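Local coordinates for interphotoreceptor retinoid-binding protein (Xenopus laevis, PDB 1J7X) that probably binds and carries visual retinoids through the matrix between photoreceptors and pigment epithelium, using a fold related to S41 peptidases and crotonases, at residues 233-238 / 282-287. Numbering follows the deposited sequence.
Sequences IGEITS and VLADEA
Two hydrogen bonds fasten the end of strand 231-234 and the residue after it to the turn that leads from edge strand 280-281 into helix 287-296. V282 N donates to G234 O at 3.0 Å, coming from above the carbonyl plane. The second bond, from A284 N to E235 OE2 at 2.9 Å, runs nearly straight at the hydrogen (160°) but meets the carboxylate well above its plane. E235 reaches it with CG anti to its own carbonyl carbon (chi1 -57°) and an extended chain; CG passes 3.4 Å from V282 O. Two residues back along the chain, I233 CG2 packs 4.0 Å from V282 CG2 and against A287 CB, while G234 leaves its CA 4.1 Å from A287 CB. Farther out, H211 N bonds E235 OE1, fixing the carboxylate at both oxygens, and T209 OG1 holds E235 O. R148 binds A284 O, and G234 pairs with A280 where strands 231-234 and 280-281 run parallel. An alanine at E235 would probably loosen the turn, since A284 N and H211 N would both lose their carboxylate acceptor. Two backbone N-H groups on one carboxylate should favour its charged form; its two oxygens tie the loop after strand 204-209 to the turn before helix 287-296.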
ATOM      1  N   ILE A 233      -4.703   8.725  10.791  1.00 18.87           N
ATOM      2  CA  ILE A 233      -4.019   9.344  11.961  1.00 19.11           C
ATOM      3  C   ILE A 233      -2.760   8.593  12.326  1.00 19.48           C
ATOM      4  O   ILE A 233      -2.764   7.363  12.484  1.00 17.59           O
ATOM      5  CB  ILE A 233      -4.978   9.374  13.169  1.00 17.29           C
ATOM      6  CG1 ILE A 233      -6.256  10.026  12.748  1.00 20.65           C
ATOM      7  CG2 ILE A 233      -4.290  10.026  14.415  1.00 20.84           C
ATOM      8  CD1 ILE A 233      -7.336   9.862  13.845  1.00 23.83           C
ATOM      9  N   GLY A 234      -1.636   9.349  12.444  1.00 16.26           N
ATOM     10  CA  GLY A 234      -0.424   8.713  12.895  1.00 15.76           C
ATOM     11  C   GLY A 234       0.773   9.185  12.100  1.00 18.01           C
ATOM     12  O   GLY A 234       0.852  10.368  11.831  1.00 16.51           O
ATOM     13  N   GLU A 235       1.696   8.270  11.852  1.00 16.95           N
ATOM     14  CA  GLU A 235       2.932   8.593  11.161  1.00 17.48           C
ATOM     15  C   GLU A 235       2.810   8.331   9.643  1.00 19.49           C
ATOM     16  O   GLU A 235       2.052   7.500   9.178  1.00 17.07           O
ATOM     17  CB  GLU A 235       4.066   7.810  11.703  1.00 19.81           C
ATOM     18  CG  GLU A 235       4.268   8.012  13.218  1.00 22.68           C
ATOM     19  CD  GLU A 235       5.233   7.046  13.810  1.00 22.98           C
ATOM     20  OE1 GLU A 235       5.501   5.937  13.237  1.00 24.08           O
ATOM     21  OE2 GLU A 235       5.677   7.292  14.981  1.00 21.07           O
ATOM     22  N   ILE A 236       3.722   8.925   8.883  1.00 17.39           N
ATOM     23  CA  ILE A 236       3.816   8.622   7.463  1.00 16.62           C
ATOM     24  C   ILE A 236       4.297   7.159   7.406  1.00 17.73           C
ATOM     25  O   ILE A 236       5.169   6.717   8.195  1.00 20.20           O
ATOM     26  CB  ILE A 236       4.879   9.543   6.785  1.00 16.19           C
ATOM     27  CG1 ILE A 236       4.371  10.929   6.795  1.00 19.55           C
ATOM     28  CG2 ILE A 236       5.172   9.099   5.438  1.00 14.95           C
ATOM     29  CD1 ILE A 236       5.489  11.997   6.590  1.00 15.90           C
ATOM     30  N   THR A 237       3.705   6.382   6.532  1.00 16.84           N
ATOM     31  CA  THR A 237       3.973   4.952   6.491  1.00 18.11           C
ATOM     32  C   THR A 237       5.291   4.570   5.833  1.00 17.44           C
ATOM     33  O   THR A 237       5.993   5.465   5.344  1.00 22.21           O
ATOM     34  CB  THR A 237       2.785   4.204   5.896  1.00 17.62           C
ATOM     35  OG1 THR A 237       2.578   4.538   4.543  1.00 17.18           O
ATOM     36  CG2 THR A 237       1.442   4.587   6.662  1.00 21.83           C
ATOM     37  N   SER A 238       5.594   3.277   5.793  1.00 20.12           N
ATOM     38  CA  SER A 238       6.894   2.810   5.400  1.00 19.74           C
ATOM     39  C   SER A 238       7.277   3.078   3.972  1.00 21.59           C
ATOM     40  O   SER A 238       8.409   3.138   3.733  1.00 22.91           O
ATOM     41  CB  SER A 238       7.022   1.295   5.690  1.00 23.29           C
ATOM     42  OG  SER A 238       6.254   0.559   4.804  1.00 22.21           O
ATOM     43  N   VAL A 282       0.791  12.604  13.804  1.00 21.22           N
ATOM     44  CA  VAL A 282       1.250  12.501  15.191  1.00 21.96           C
ATOM     45  C   VAL A 282       2.140  11.322  15.293  1.00 21.24           C
ATOM     46  O   VAL A 282       2.208  10.429  14.442  1.00 20.44           O
ATOM     47  CB  VAL A 282       0.095  12.411  16.208  1.00 24.42           C
ATOM     48  CG1 VAL A 282      -0.819  13.534  16.064  1.00 22.97           C
ATOM     49  CG2 VAL A 282      -0.737  11.196  15.961  1.00 27.85           C
ATOM     50  N   LEU A 283       2.940  11.252  16.375  1.00 22.18           N
ATOM     51  CA  LEU A 283       3.794  10.080  16.554  1.00 21.75           C
ATOM     52  C   LEU A 283       2.807   8.868  16.854  1.00 19.94           C
ATOM     53  O   LEU A 283       1.689   9.062  17.367  1.00 19.73           O
ATOM     54  CB  LEU A 283       4.739  10.271  17.770  1.00 22.40           C
ATOM     55  CG  LEU A 283       6.139  10.850  17.427  1.00 28.20           C
ATOM     56  CD1 LEU A 283       5.948  12.048  16.709  1.00 31.91           C
ATOM     57  CD2 LEU A 283       6.930  11.198  18.735  1.00 37.15           C
ATOM     58  N   ALA A 284       3.272   7.697  16.500  1.00 20.46           N
ATOM     59  CA  ALA A 284       2.435   6.453  16.586  1.00 20.96           C
ATOM     60  C   ALA A 284       1.810   6.249  17.964  1.00 22.47           C
ATOM     61  O   ALA A 284       0.643   6.022  18.062  1.00 22.38           O
ATOM     62  CB  ALA A 284       3.269   5.288  16.211  1.00 21.89           C
ATOM     63  N   ASP A 285       2.562   6.521  19.014  1.00 24.39           N
ATOM     64  CA  ASP A 285       2.027   6.395  20.384  1.00 26.36           C
ATOM     65  C   ASP A 285       0.904   7.342  20.700  1.00 25.95           C
ATOM     66  O   ASP A 285       0.158   7.144  21.665  1.00 30.68           O
ATOM     67  CB  ASP A 285       3.120   6.588  21.396  1.00 26.96           C
ATOM     68  CG  ASP A 285       4.180   5.621  21.304  1.00 36.06           C
ATOM     69  OD1 ASP A 285       3.910   4.438  21.035  1.00 49.16           O
ATOM     70  OD2 ASP A 285       5.393   5.949  21.515  1.00 46.29           O
ATOM     71  N   GLU A 286       0.746   8.398  19.959  1.00 22.66           N
ATOM     72  CA  GLU A 286      -0.312   9.379  20.196  1.00 24.74           C
ATOM     73  C   GLU A 286      -1.532   9.240  19.345  1.00 22.10           C
ATOM     74  O   GLU A 286      -2.504   9.959  19.535  1.00 23.00           O
ATOM     75  CB  GLU A 286       0.329  10.812  19.951  1.00 27.60           C
ATOM     76  CG  GLU A 286       1.708  10.988  20.627  1.00 34.52           C
ATOM     77  CD  GLU A 286       2.357  12.408  20.339  1.00 45.67           C
ATOM     78  OE1 GLU A 286       3.492  12.739  20.798  1.00 51.71           O
ATOM     79  OE2 GLU A 286       1.738  13.221  19.611  1.00 52.71           O
ATOM     80  N   ALA A 287      -1.517   8.301  18.400  1.00 21.97           N
ATOM     81  CA  ALA A 287      -2.609   8.164  17.444  1.00 22.53           C
ATOM     82  C   ALA A 287      -3.936   7.775  17.960  1.00 18.09           C
ATOM     83  O   ALA A 287      -4.984   8.272  17.511  1.00 20.86           O
ATOM     84  CB  ALA A 287      -2.150   7.221  16.313  1.00 22.55           C
TER